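Local coordinates for oxidoreductase, 2OG-Fe oxygenase family protein, putative, expressed (Oryza sativa subsp. japonica, PDB 5XOI), which probably acts as an iron(II)- and 2-oxoglutarate-dependent dioxygenase of the AlkB family, with this chain forming its C-terminal dioxygenase domain, at residues His139-Glu144 with Ile197-Ser202; Tyr8-Met13 with Phe166-Val171; Ile92-Ile97 with Pro119-Ile124; Pro154-Ser159 with Val187-Gly192; Lys52-Met57 with Phe129-Gly134. One frame throughout, in Å; residues are numbered along the deposited sequence.

Contact 1: residues His139-Glu144 with Ile197-Ser202; sequences HQDKDE and IFHGVS. With MN (manganese (II) ion), chain C.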
# COMPACT_ATOMS: atom_id res chain seq x y z
N HIS A 139 3.88 -12.45 -0.61
CA HIS A 139 3.36 -12.56 -1.97
C HIS A 139 4.04 -11.49 -2.83
O HIS A 139 4.58 -10.51 -2.32
CB HIS A 139 1.85 -12.34 -2.01
CG HIS A 139 1.47 -10.95 -1.62
ND1 HIS A 139 1.40 -10.55 -0.30
CD2 HIS A 139 1.24 -9.84 -2.36
CE1 HIS A 139 1.09 -9.27 -0.25
NE2 HIS A 139 1.00 -8.81 -1.48
N GLN A 140 3.96 -11.69 -4.13
CA GLN A 140 4.34 -10.69 -5.13
C GLN A 140 3.09 -9.98 -5.65
O GLN A 140 2.03 -10.58 -5.80
CB GLN A 140 5.07 -11.36 -6.30
CG GLN A 140 6.43 -11.93 -5.95
CD GLN A 140 7.06 -12.63 -7.14
OE1 GLN A 140 6.48 -13.58 -7.70
NE2 GLN A 140 8.24 -12.16 -7.55
N ASP A 141 3.24 -8.69 -5.96
CA ASP A 141 2.19 -7.95 -6.68
C ASP A 141 2.40 -8.26 -8.15
O ASP A 141 3.08 -7.53 -8.87
CB ASP A 141 2.27 -6.46 -6.40
CG ASP A 141 1.75 -6.09 -5.01
OD1 ASP A 141 1.33 -6.98 -4.24
OD2 ASP A 141 1.78 -4.89 -4.69
N LYS A 142 1.82 -9.36 -8.61
CA LYS A 142 2.13 -9.88 -9.94
C LYS A 142 0.92 -9.92 -10.86
O LYS A 142 0.98 -10.57 -11.90
CB LYS A 142 2.74 -11.28 -9.81
CG LYS A 142 1.79 -12.27 -9.15
CD LYS A 142 2.46 -13.61 -8.89
CE LYS A 142 1.46 -14.63 -8.37
NZ LYS A 142 1.95 -16.02 -8.60
N ASP A 143 -0.18 -9.24 -10.50
CA ASP A 143 -1.42 -9.33 -11.28
C ASP A 143 -1.61 -8.18 -12.26
O ASP A 143 -2.57 -8.21 -13.04
CB ASP A 143 -2.63 -9.42 -10.35
CG ASP A 143 -2.64 -10.70 -9.51
OD1 ASP A 143 -1.99 -11.69 -9.92
OD2 ASP A 143 -3.29 -10.70 -8.44
N GLU A 144 -0.75 -7.16 -12.23
CA GLU A 144 -0.79 -6.08 -13.21
C GLU A 144 -0.33 -6.58 -14.58
O GLU A 144 0.27 -7.65 -14.72
CB GLU A 144 0.08 -4.91 -12.74
N ILE A 197 9.29 -7.66 -5.41
CA ILE A 197 9.66 -8.23 -4.12
C ILE A 197 8.50 -9.03 -3.55
O ILE A 197 7.33 -8.68 -3.72
CB ILE A 197 10.11 -7.14 -3.12
CG1 ILE A 197 9.04 -6.04 -2.98
CG2 ILE A 197 11.47 -6.58 -3.52
CD1 ILE A 197 9.28 -5.09 -1.79
N PHE A 198 8.83 -10.13 -2.89
CA PHE A 198 7.88 -10.77 -2.00
C PHE A 198 7.71 -9.92 -0.75
O PHE A 198 8.68 -9.38 -0.22
CB PHE A 198 8.36 -12.18 -1.63
CG PHE A 198 8.14 -13.22 -2.70
CD1 PHE A 198 9.06 -13.38 -3.73
CD2 PHE A 198 7.03 -14.05 -2.66
CE1 PHE A 198 8.87 -14.33 -4.71
CE2 PHE A 198 6.82 -15.02 -3.66
CZ PHE A 198 7.74 -15.16 -4.68
N HIS A 199 6.48 -9.79 -0.27
CA HIS A 199 6.26 -8.88 0.85
C HIS A 199 4.97 -9.26 1.57
O HIS A 199 4.14 -10.00 1.05
CB HIS A 199 6.21 -7.41 0.40
CG HIS A 199 5.15 -7.15 -0.62
ND1 HIS A 199 5.33 -7.43 -1.96
CD2 HIS A 199 3.89 -6.70 -0.49
CE1 HIS A 199 4.22 -7.14 -2.62
NE2 HIS A 199 3.33 -6.70 -1.75
N GLY A 200 4.84 -8.75 2.79
CA GLY A 200 3.64 -9.05 3.55
C GLY A 200 3.68 -8.37 4.90
O GLY A 200 4.60 -7.59 5.21
N VAL A 201 2.68 -8.67 5.72
CA VAL A 201 2.52 -8.04 7.03
C VAL A 201 2.53 -9.17 8.05
O VAL A 201 1.61 -10.00 8.07
CB VAL A 201 1.24 -7.19 7.12
CG1 VAL A 201 1.04 -6.72 8.57
CG2 VAL A 201 1.34 -5.96 6.22
N SER A 202 3.58 -9.23 8.88
CA SER A 202 3.69 -10.32 9.83
C SER A 202 2.96 -10.05 11.14
O SER A 202 2.63 -11.00 11.87
CB SER A 202 5.16 -10.62 10.12
OG SER A 202 5.81 -9.45 10.58
MN MN C . 1.14 -6.67 -2.06
O HOH W 1 5.84 -7.34 -5.67
O HOH W 2 1.20 -4.36 -2.34

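Contact 2: residues Tyr8-Met13 with Phe166-Val171; sequences YLRPGM and FLYGDV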
# COMPACT_ATOMS: atom_id res chain seq x y z
N TYR A 8 16.48 4.58 2.20
CA TYR A 8 16.72 3.71 1.06
C TYR A 8 16.78 2.27 1.55
O TYR A 8 17.67 1.92 2.34
CB TYR A 8 18.02 4.13 0.38
CG TYR A 8 18.44 3.33 -0.81
CD1 TYR A 8 19.26 2.22 -0.69
CD2 TYR A 8 18.03 3.70 -2.09
CE1 TYR A 8 19.65 1.49 -1.79
CE2 TYR A 8 18.42 2.98 -3.19
CZ TYR A 8 19.23 1.88 -3.04
OH TYR A 8 19.63 1.17 -4.15
N LEU A 9 15.85 1.44 1.10
CA LEU A 9 15.82 0.06 1.58
C LEU A 9 16.52 -0.91 0.64
O LEU A 9 17.09 -1.90 1.10
CB LEU A 9 14.37 -0.40 1.78
CG LEU A 9 13.52 0.37 2.79
CD1 LEU A 9 12.26 -0.42 3.09
CD2 LEU A 9 14.30 0.64 4.06
N ARG A 10 16.48 -0.64 -0.65
CA ARG A 10 17.12 -1.42 -1.69
C ARG A 10 16.82 -0.72 -3.01
O ARG A 10 16.00 0.21 -3.03
CB ARG A 10 16.63 -2.88 -1.71
CG ARG A 10 15.18 -3.10 -1.40
CD ARG A 10 14.91 -4.59 -1.45
NE ARG A 10 14.87 -5.06 -2.84
CZ ARG A 10 14.95 -6.33 -3.20
NH1 ARG A 10 15.06 -7.28 -2.28
NH2 ARG A 10 14.91 -6.65 -4.49
N PRO A 11 17.46 -1.11 -4.12
CA PRO A 11 17.25 -0.36 -5.36
C PRO A 11 15.77 -0.26 -5.74
O PRO A 11 15.05 -1.26 -5.84
CB PRO A 11 18.07 -1.16 -6.38
CG PRO A 11 19.19 -1.72 -5.57
CD PRO A 11 18.58 -2.07 -4.25
N GLY A 12 15.31 0.98 -5.89
CA GLY A 12 13.93 1.25 -6.23
C GLY A 12 12.95 1.08 -5.09
O GLY A 12 11.75 0.98 -5.33
N MET A 13 13.43 1.07 -3.84
CA MET A 13 12.55 0.90 -2.68
C MET A 13 12.88 1.98 -1.65
O MET A 13 13.95 1.95 -1.03
CB MET A 13 12.70 -0.49 -2.08
CG MET A 13 11.70 -0.78 -0.98
SD MET A 13 11.80 -2.51 -0.50
CE MET A 13 10.37 -2.64 0.58
N PHE A 166 6.47 -5.13 8.53
CA PHE A 166 6.38 -5.38 7.09
C PHE A 166 7.59 -6.20 6.66
O PHE A 166 8.73 -5.81 6.93
CB PHE A 166 6.31 -4.05 6.33
CG PHE A 166 6.15 -4.19 4.83
CD1 PHE A 166 4.90 -4.40 4.26
CD2 PHE A 166 7.25 -4.05 3.99
CE1 PHE A 166 4.74 -4.49 2.89
CE2 PHE A 166 7.09 -4.15 2.60
CZ PHE A 166 5.84 -4.37 2.06
N LEU A 167 7.34 -7.35 6.03
CA LEU A 167 8.41 -8.23 5.57
C LEU A 167 8.63 -8.01 4.08
O LEU A 167 7.68 -7.78 3.33
CB LEU A 167 8.05 -9.70 5.81
CG LEU A 167 8.35 -10.37 7.16
CD1 LEU A 167 8.17 -9.45 8.34
CD2 LEU A 167 7.49 -11.61 7.30
N TYR A 168 9.89 -8.10 3.65
CA TYR A 168 10.17 -8.01 2.22
C TYR A 168 11.45 -8.77 1.87
O TYR A 168 12.38 -8.84 2.68
CB TYR A 168 10.29 -6.55 1.74
CG TYR A 168 11.34 -5.73 2.45
CD1 TYR A 168 11.09 -5.14 3.69
CD2 TYR A 168 12.59 -5.51 1.86
CE1 TYR A 168 12.06 -4.37 4.33
CE2 TYR A 168 13.56 -4.74 2.49
CZ TYR A 168 13.30 -4.18 3.72
OH TYR A 168 14.28 -3.43 4.34
N GLY A 169 11.47 -9.33 0.67
CA GLY A 169 12.63 -10.09 0.24
C GLY A 169 12.44 -10.59 -1.17
O GLY A 169 11.46 -10.26 -1.85
N ASP A 170 13.38 -11.41 -1.62
CA ASP A 170 13.36 -11.87 -3.00
C ASP A 170 12.64 -13.20 -3.18
O ASP A 170 12.42 -13.60 -4.33
CB ASP A 170 14.78 -12.02 -3.52
CG ASP A 170 15.53 -10.70 -3.55
OD1 ASP A 170 14.96 -9.71 -4.04
OD2 ASP A 170 16.67 -10.67 -3.08
N VAL A 171 12.28 -13.89 -2.10
CA VAL A 171 11.73 -15.24 -2.18
C VAL A 171 10.60 -15.41 -1.17
O VAL A 171 10.43 -14.61 -0.24
CB VAL A 171 12.79 -16.34 -1.95
CG1 VAL A 171 13.83 -16.34 -3.05
CG2 VAL A 171 13.42 -16.21 -0.56
O HOH W 3 16.78 -3.36 3.20

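Contact 3: residues Ile92-Ile97 with Pro119-Ile124; sequences IVKDAI and PLSPDI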
# COMPACT_ATOMS: atom_id res chain seq x y z
N ILE A 92 -1.18 12.89 -3.72
CA ILE A 92 -0.21 12.49 -2.70
C ILE A 92 0.73 11.42 -3.24
O ILE A 92 1.93 11.45 -2.98
CB ILE A 92 -0.92 12.02 -1.42
CG1 ILE A 92 -1.74 13.16 -0.80
CG2 ILE A 92 0.10 11.50 -0.42
CD1 ILE A 92 -2.60 12.73 0.38
N VAL A 93 0.19 10.47 -4.02
CA VAL A 93 1.02 9.43 -4.62
C VAL A 93 2.09 10.05 -5.52
O VAL A 93 3.27 9.68 -5.45
CB VAL A 93 0.13 8.45 -5.42
CG1 VAL A 93 0.99 7.60 -6.35
CG2 VAL A 93 -0.66 7.53 -4.46
N LYS A 94 1.70 10.98 -6.37
CA LYS A 94 2.66 11.61 -7.27
C LYS A 94 3.68 12.44 -6.52
O LYS A 94 4.86 12.48 -6.90
CB LYS A 94 1.91 12.46 -8.30
CG LYS A 94 1.27 11.63 -9.40
CD LYS A 94 0.26 12.45 -10.19
CE LYS A 94 -0.76 11.56 -10.89
NZ LYS A 94 -0.12 10.72 -11.95
N ASP A 95 3.26 13.11 -5.44
CA ASP A 95 4.20 13.84 -4.59
C ASP A 95 5.21 12.89 -3.95
O ASP A 95 6.40 13.22 -3.83
CB ASP A 95 3.45 14.60 -3.49
CG ASP A 95 2.70 15.82 -4.02
OD1 ASP A 95 2.91 16.22 -5.18
OD2 ASP A 95 1.90 16.39 -3.25
N ALA A 96 4.75 11.71 -3.51
CA ALA A 96 5.65 10.74 -2.89
C ALA A 96 6.70 10.25 -3.88
O ALA A 96 7.87 10.10 -3.53
CB ALA A 96 4.84 9.56 -2.34
N ILE A 97 6.28 9.99 -5.12
CA ILE A 97 7.23 9.60 -6.16
C ILE A 97 8.21 10.73 -6.43
O ILE A 97 9.42 10.51 -6.52
CB ILE A 97 6.47 9.19 -7.43
CG1 ILE A 97 5.65 7.92 -7.14
CG2 ILE A 97 7.44 8.91 -8.56
CD1 ILE A 97 4.71 7.57 -8.26
N PRO A 119 7.19 7.14 -13.30
CA PRO A 119 5.98 7.81 -12.80
C PRO A 119 4.84 6.82 -12.64
O PRO A 119 4.87 5.70 -13.15
CB PRO A 119 5.67 8.84 -13.89
CG PRO A 119 6.23 8.22 -15.12
CD PRO A 119 7.48 7.49 -14.70
N LEU A 120 3.83 7.25 -11.89
CA LEU A 120 2.67 6.40 -11.68
C LEU A 120 1.40 7.21 -11.86
O LEU A 120 1.27 8.31 -11.31
CB LEU A 120 2.68 5.76 -10.28
CG LEU A 120 1.82 4.52 -10.07
CD1 LEU A 120 2.38 3.34 -10.85
CD2 LEU A 120 1.72 4.19 -8.56
N SER A 121 0.46 6.65 -12.63
CA SER A 121 -0.90 7.17 -12.72
C SER A 121 -1.80 6.04 -12.23
O SER A 121 -2.36 5.29 -13.04
CB SER A 121 -1.22 7.61 -14.14
OG SER A 121 -0.35 8.66 -14.52
N PRO A 122 -1.94 5.87 -10.92
CA PRO A 122 -2.61 4.67 -10.40
C PRO A 122 -4.07 4.66 -10.80
O PRO A 122 -4.77 5.67 -10.70
CB PRO A 122 -2.44 4.78 -8.88
CG PRO A 122 -2.26 6.25 -8.63
CD PRO A 122 -1.54 6.80 -9.84
N ASP A 123 -4.52 3.50 -11.27
CA ASP A 123 -5.93 3.24 -11.51
C ASP A 123 -6.43 2.11 -10.62
O ASP A 123 -7.58 1.68 -10.75
CB ASP A 123 -6.20 2.92 -12.98
CG ASP A 123 -5.27 1.85 -13.53
OD1 ASP A 123 -4.58 1.18 -12.74
OD2 ASP A 123 -5.24 1.67 -14.76
N ILE A 124 -5.57 1.63 -9.71
CA ILE A 124 -5.88 0.59 -8.74
C ILE A 124 -5.50 1.14 -7.37
O ILE A 124 -4.36 1.57 -7.17
CB ILE A 124 -5.10 -0.71 -9.01
CG1 ILE A 124 -5.45 -1.28 -10.39
CG2 ILE A 124 -5.32 -1.73 -7.91
CD1 ILE A 124 -4.29 -2.01 -11.04

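Contact 4: residues Pro154-Ser159 with Val187-Gly192; sequences PVVSFS and VLIFGG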
# COMPACT_ATOMS: atom_id res chain seq x y z
N PRO A 154 5.90 1.62 -10.13
CA PRO A 154 6.00 1.32 -8.71
C PRO A 154 4.66 1.04 -8.05
O PRO A 154 3.59 1.43 -8.52
CB PRO A 154 6.62 2.59 -8.12
CG PRO A 154 6.17 3.68 -9.03
CD PRO A 154 6.12 3.05 -10.42
N VAL A 155 4.75 0.34 -6.92
CA VAL A 155 3.67 0.22 -5.95
C VAL A 155 3.88 1.31 -4.91
O VAL A 155 4.98 1.45 -4.38
CB VAL A 155 3.69 -1.17 -5.28
CG1 VAL A 155 2.59 -1.30 -4.22
CG2 VAL A 155 3.60 -2.28 -6.34
N VAL A 156 2.83 2.07 -4.60
CA VAL A 156 2.90 3.14 -3.59
C VAL A 156 1.90 2.81 -2.49
O VAL A 156 0.71 2.69 -2.76
CB VAL A 156 2.60 4.52 -4.18
CG1 VAL A 156 2.60 5.58 -3.09
CG2 VAL A 156 3.62 4.87 -5.28
N SER A 157 2.39 2.70 -1.25
CA SER A 157 1.60 2.17 -0.13
C SER A 157 1.54 3.18 1.01
O SER A 157 2.58 3.58 1.55
CB SER A 157 2.21 0.85 0.36
OG SER A 157 1.74 0.50 1.64
N PHE A 158 0.31 3.57 1.40
CA PHE A 158 0.06 4.42 2.56
C PHE A 158 -0.19 3.56 3.79
O PHE A 158 -0.90 2.56 3.71
CB PHE A 158 -1.20 5.29 2.39
CG PHE A 158 -1.16 6.29 1.26
CD1 PHE A 158 -0.03 6.50 0.49
CD2 PHE A 158 -2.30 7.05 1.00
CE1 PHE A 158 -0.04 7.44 -0.53
CE2 PHE A 158 -2.32 7.99 -0.01
CZ PHE A 158 -1.18 8.19 -0.78
N SER A 159 0.31 4.00 4.95
CA SER A 159 0.07 3.32 6.22
C SER A 159 -0.57 4.29 7.19
O SER A 159 -0.10 5.42 7.34
CB SER A 159 1.37 2.76 6.82
OG SER A 159 1.87 1.66 6.06
N VAL A 187 4.87 6.35 3.97
CA VAL A 187 4.58 5.94 2.60
C VAL A 187 5.76 5.12 2.12
O VAL A 187 6.91 5.55 2.25
CB VAL A 187 4.33 7.14 1.67
CG1 VAL A 187 4.23 6.66 0.21
CG2 VAL A 187 3.06 7.85 2.07
N LEU A 188 5.48 3.93 1.60
CA LEU A 188 6.50 3.03 1.08
C LEU A 188 6.31 2.91 -0.42
O LEU A 188 5.17 2.77 -0.89
CB LEU A 188 6.39 1.65 1.73
CG LEU A 188 7.31 0.58 1.16
CD1 LEU A 188 8.76 0.88 1.53
CD2 LEU A 188 6.90 -0.80 1.69
N ILE A 189 7.40 2.98 -1.18
CA ILE A 189 7.36 2.82 -2.64
C ILE A 189 8.31 1.70 -3.02
O ILE A 189 9.46 1.70 -2.57
CB ILE A 189 7.74 4.12 -3.37
CG1 ILE A 189 6.83 5.27 -2.93
CG2 ILE A 189 7.64 3.91 -4.89
CD1 ILE A 189 7.05 6.55 -3.69
N PHE A 190 7.85 0.74 -3.82
CA PHE A 190 8.77 -0.20 -4.45
C PHE A 190 8.49 -0.29 -5.95
O PHE A 190 7.37 -0.59 -6.37
CB PHE A 190 8.78 -1.59 -3.78
CG PHE A 190 7.41 -2.22 -3.48
CD1 PHE A 190 6.69 -1.87 -2.34
CD2 PHE A 190 6.94 -3.27 -4.26
CE1 PHE A 190 5.48 -2.50 -2.04
CE2 PHE A 190 5.74 -3.91 -3.97
CZ PHE A 190 5.00 -3.51 -2.86
N GLY A 191 9.51 -0.00 -6.75
CA GLY A 191 9.42 -0.11 -8.20
C GLY A 191 10.77 -0.45 -8.78
O GLY A 191 11.70 -0.78 -8.03
N GLY A 192 10.90 -0.38 -10.10
CA GLY A 192 12.17 -0.75 -10.71
C GLY A 192 12.54 -2.16 -10.33
O GLY A 192 11.71 -3.08 -10.32

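Contact 5: residues Lys52-Met57 with Phe129-Gly134; sequences KLSLQM and FYTSSG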
# COMPACT_ATOMS: atom_id res chain seq x y z
N LYS A 52 -4.06 -14.89 4.93
CA LYS A 52 -4.35 -13.66 5.66
C LYS A 52 -5.12 -14.01 6.91
O LYS A 52 -5.68 -15.10 7.04
CB LYS A 52 -5.17 -12.68 4.81
N LEU A 53 -5.15 -13.05 7.83
CA LEU A 53 -5.84 -13.14 9.10
C LEU A 53 -6.41 -11.77 9.43
O LEU A 53 -5.70 -10.77 9.30
CB LEU A 53 -4.88 -13.57 10.22
CG LEU A 53 -5.12 -14.91 10.89
CD1 LEU A 53 -4.05 -15.12 11.96
CD2 LEU A 53 -6.52 -14.96 11.50
N SER A 54 -7.69 -11.71 9.82
CA SER A 54 -8.30 -10.49 10.35
C SER A 54 -8.14 -9.32 9.38
O SER A 54 -7.81 -8.19 9.77
CB SER A 54 -7.73 -10.16 11.73
OG SER A 54 -8.05 -11.24 12.61
N LEU A 55 -8.42 -9.59 8.11
CA LEU A 55 -8.23 -8.64 7.04
C LEU A 55 -9.53 -8.45 6.28
O LEU A 55 -10.19 -9.43 5.89
CB LEU A 55 -7.12 -9.12 6.08
CG LEU A 55 -6.97 -8.34 4.77
CD1 LEU A 55 -6.38 -6.96 5.04
CD2 LEU A 55 -6.09 -9.10 3.77
N GLN A 56 -9.91 -7.19 6.06
CA GLN A 56 -10.96 -6.83 5.12
C GLN A 56 -10.37 -5.91 4.06
O GLN A 56 -9.36 -5.24 4.29
CB GLN A 56 -12.13 -6.13 5.81
CG GLN A 56 -12.79 -6.94 6.93
CD GLN A 56 -13.71 -6.08 7.77
OE1 GLN A 56 -13.37 -5.69 8.89
NE2 GLN A 56 -14.88 -5.77 7.23
N MET A 57 -11.02 -5.85 2.90
CA MET A 57 -10.49 -5.06 1.80
C MET A 57 -11.62 -4.45 0.99
O MET A 57 -12.77 -4.92 1.01
CB MET A 57 -9.59 -5.91 0.87
CG MET A 57 -10.33 -7.08 0.20
SD MET A 57 -9.24 -7.98 -0.92
CE MET A 57 -9.17 -6.83 -2.29
N PHE A 129 -7.90 -3.28 5.52
CA PHE A 129 -8.03 -2.97 6.94
C PHE A 129 -7.72 -4.21 7.77
O PHE A 129 -8.33 -5.27 7.57
CB PHE A 129 -9.40 -2.43 7.31
CG PHE A 129 -9.49 -2.10 8.76
CD1 PHE A 129 -8.73 -1.06 9.27
CD2 PHE A 129 -10.24 -2.87 9.64
CE1 PHE A 129 -8.76 -0.75 10.61
CE2 PHE A 129 -10.27 -2.56 10.98
CZ PHE A 129 -9.52 -1.51 11.46
N TYR A 130 -6.77 -4.07 8.69
CA TYR A 130 -6.34 -5.12 9.61
C TYR A 130 -6.80 -4.75 11.01
O TYR A 130 -6.53 -3.64 11.46
CB TYR A 130 -4.80 -5.23 9.65
CG TYR A 130 -4.09 -5.47 8.33
CD1 TYR A 130 -3.86 -4.44 7.45
CD2 TYR A 130 -3.62 -6.74 8.01
CE1 TYR A 130 -3.18 -4.66 6.24
CE2 TYR A 130 -2.95 -6.98 6.81
CZ TYR A 130 -2.72 -5.93 5.94
OH TYR A 130 -2.05 -6.19 4.77
N THR A 131 -7.48 -5.67 11.70
CA THR A 131 -7.64 -5.48 13.14
C THR A 131 -6.33 -5.88 13.83
O THR A 131 -5.32 -6.17 13.18
CB THR A 131 -8.85 -6.23 13.66
OG1 THR A 131 -8.77 -7.61 13.28
CG2 THR A 131 -10.12 -5.64 13.08
N SER A 132 -6.32 -5.90 15.17
CA SER A 132 -5.05 -6.06 15.88
C SER A 132 -4.39 -7.41 15.61
O SER A 132 -3.17 -7.53 15.68
CB SER A 132 -5.24 -5.88 17.38
OG SER A 132 -6.12 -4.81 17.68
N SER A 133 -5.19 -8.44 15.29
CA SER A 133 -4.63 -9.75 15.00
C SER A 133 -4.31 -9.95 13.53
O SER A 133 -4.08 -11.08 13.10
CB SER A 133 -5.60 -10.86 15.45
OG SER A 133 -6.90 -10.64 14.93
N GLY A 134 -4.25 -8.86 12.75
CA GLY A 134 -4.15 -9.00 11.31
C GLY A 134 -2.78 -9.47 10.86
O GLY A 134 -1.76 -9.24 11.51
O HOH W 4 -10.45 -6.37 9.37

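Contact 1: residues His139-Glu144 with Ile197-Ser202
His139, Asp141 and His199 meet at one manganese ion and form the HxD...H facial triad of the 2-oxoglutarate oxygenases, set in a double-stranded beta helix. This is the tightly packed part of the contact. His139 NE2, Asp141 OD1 and His199 NE2 each lie 2.2 Å from the manganese. A water and one atom from outside the two segments also bind it. The manganese occupies the place predicted for the catalytic iron. The two imidazole planes stand 59° apart, and His139 NE2 is 3.2 Å from His199 NE2 because both bind the same ion. The Asp141 carboxylate comes to the edge of the His199 ring, at about a right angle to it. Behind the metal, the backbones of His139 and His199 form an antiparallel hydrogen-bonded pair. His139 N reaches His199 O at 3.0 Å, and His199 N returns a bond to His139 O at 2.9 Å. The far nitrogen of each ring is also held. His139 ND1 bonds Gly137 O, and His199 ND1 gives a 2.9 Å bond to Ile197 O. Each ring is thus tied at both nitrogens, which fixes its rotation. On the inner side, water 1 accepts from Asp141 N and donates to Ile197 O. The looser side is partly open to solvent and has no metal. There Gln140 lies across Phe198 with its amide stacked on the ring, the planes 5° apart, while Gln140 NE2 bonds Leu196 O. Nearer the backbone, Gln140 CG sits 3.5 Å above the Phe198 ring plane, over the ring centre.

Contact 2: residues Tyr8-Met13 with Phe166-Val171
Asp170 OD1 is gripped by two nitrogens of Arg10. NH1 lies 3.0 Å from Asp170 OD1, and NH2 3.1 Å from the same oxygen. The guanidinium comes end-on, with OD1 close to its plane. NH2 uses the syn lone pair of OD1, while NH1 meets this oxygen from above the carboxylate plane. The Arg10 chain bends about CG-CD (chi3 -75°), placing NE, which bonds Ser194 OG. An alanine at Arg10 would probably leave the Asp170 carboxylate without its salt-bridge mate and Ser194 OG without the NE donor. Away from this bridge, toward Met13, the contact becomes apolar. Met13 is extended beyond CG and lays its CE over one face of the Tyr168 ring, 3.7 Å from Tyr168 CG and offset toward the rim. Met13 SD stands obliquely to the ring, 4.4 Å from its centroid, in a Met-aromatic contact. The same CE reaches the edge of Phe166. Leu9 CD1 lies 3.8 Å from Tyr168 OH, the two side chains crossing at about a right angle. Water 3 links Tyr168 OH to Leu9 O. The strands 8-10 and 166-169 run 47° apart with their axes 9.9 Å apart, so they pack face to face and share no backbone bonds. A type II beta turn runs from Arg10 to Met13. The contact joins the hairpin at the margin of the larger sheet to the smaller sheet of the double-stranded beta helix. The chemistry implies a mixed contact: sulfur and aromatic packing among buried side chains, and an ionic bridge at exposed Asp170.

Contact 3: residues Ile92-Ile97 with Pro119-Ile124
Ile97 and Leu120 cross at about a right angle where helix 87-106 meets the loop leading into strand 124-131. This helix lies against the larger sheet of the double-stranded beta helix, and the loop passes along its flank. The end of Ile97 does the touching. Its CD1 comes 3.4 Å from Leu120 CB, closer than usual van der Waals contact. The same methyl lies 3.7 Å from Leu120 N, so Ile97 presses on the base of Leu120 and not on its branches. One helical turn earlier, Val93 meets the far end of that leucine. Val93 CG1 is anti to the backbone N (chi1 164°) and lies 4.1 Å from Leu120 CD2, the side chains oblique to each other. The same CG1 is 4.2 Å from Pro122 CG, where valine and proline slide past each other in opposite directions. Val93 also rests on Val156, Phe158 and Phe228, and Ile97 on Ile189, so the apolar row continues into the sheet. Leu120 touches Val156 in the same layer. Its nearest side-chain atom is about 13 Å from the manganese, and this is packing of helix, loop and sheet well away from the metal. The solvent side is polar: Lys94 and Ser121 are exposed. Lys94 reaches out toward the loop, and its last bond bends (chi4 -66°) to set NZ beside the backbone. Ser121, next in the loop, has its backbone N bonded to Gln230 OE1. Lys94 NZ gives a 2.9 Å hydrogen bond to Leu120 O and a weak one of 3.3 Å to Ser121 OG.

Contact 4: residues Pro154-Ser159 with Val187-Gly192
Val155 and Phe190, with Ser157 and Leu188, are the hydrogen-bonded pairs of two antiparallel strands inside the larger sheet of the double-stranded beta helix. Four backbone bonds hold them. Val155 N to Phe190 O and Ser157 N to Leu188 O are both 2.8 Å long, and each pair has a return bond. Val156 with Ile189, between them, and Phe158 with Val187, beyond Ser157, are non-hydrogen-bonded pairs. CA-H...O contacts add to the ladder, such as Ile189 CA to Val155 O at 3.3 Å. Apolar packing differs on the two faces. On the face with Val156, Phe158, Val187 and Ile189, turned to helix 87-106, Val156 CG1 meets Val187 CG1 at 3.8 Å. Phe158 CD1 lies 3.7 Å from Val187 CG2. At the strand end, Pro154 CB touches Ile189 CG2 at 3.6 Å. Pro154 also packs close to Gly191, where a side chain on the glycine would collide with the proline ring. The face with Val155 and Phe190 looks to the metal site, near Asp141 and His199. There the contact is CH-pi. Val155 CB stands 3.6 Å above the Phe190 ring plane, offset toward the rim.

Contact 5: residues Lys52-Met57 with Phe129-Gly134
Gln56 and Phe129 form an antiparallel hydrogen-bonded pair. Phe129 N reaches Gln56 O at 2.7 Å, and Gln56 N reaches Phe129 O at 2.9 Å. Farther along, Thr131 N binds Ser54 O at 3.2 Å. One side-chain bond joins the two corners of the chain, Ser54 OG to Ser133 OG at 2.7 Å. A CA-H...O contact joins the same two corners, from Gly134 CA to Leu53 O at 3.1 Å. The apolar part is a CH-pi contact. Leu55 lies alongside Tyr130 with CD1 3.8 Å above the ring plane, over its centre. Tyr130 binds 2-oxoglutarate and succinate, and its OH hydrogen-bonds a succinate here. An alanine at Tyr130 would probably deprive Leu55 CD1 of the ring face it covers and leave the succinate without this hydroxyl partner. The type I turn from Thr131 to Gly134 lets the chain change sheets. Strand 55-59 is one of the two outermost strands of the larger sheet within this chain, and strand 124-131 lies between it and strand 223-229. Past the turn, strand 134-139 enters the smaller sheet, where Leu136, together with Val201 and Ile204 of strand 198-205, packs on Tyr130.

In the fold
From the N terminus, contact 2 opens first, at 8-13, and its long loop closes only at 166-171. Contact 5 opens next, at 52-57, and encloses contact 3, which opens at 92-97. Contact 3 closes at 119-124 and contact 5 at 129-134, both within the loop of contact 2. Contact 1 then opens at 139-144 and contact 4 at 154-159. Contact 4 closes at 187-192 within contact 1, which closes at 197-202. Both cross contact 2. Contacts 4 and 5 tie strands of the larger sheet, and contact 3 adds the helix behind it. Contact 1 sits in the smaller sheet at the metal, and contact 2 spans the two sheets.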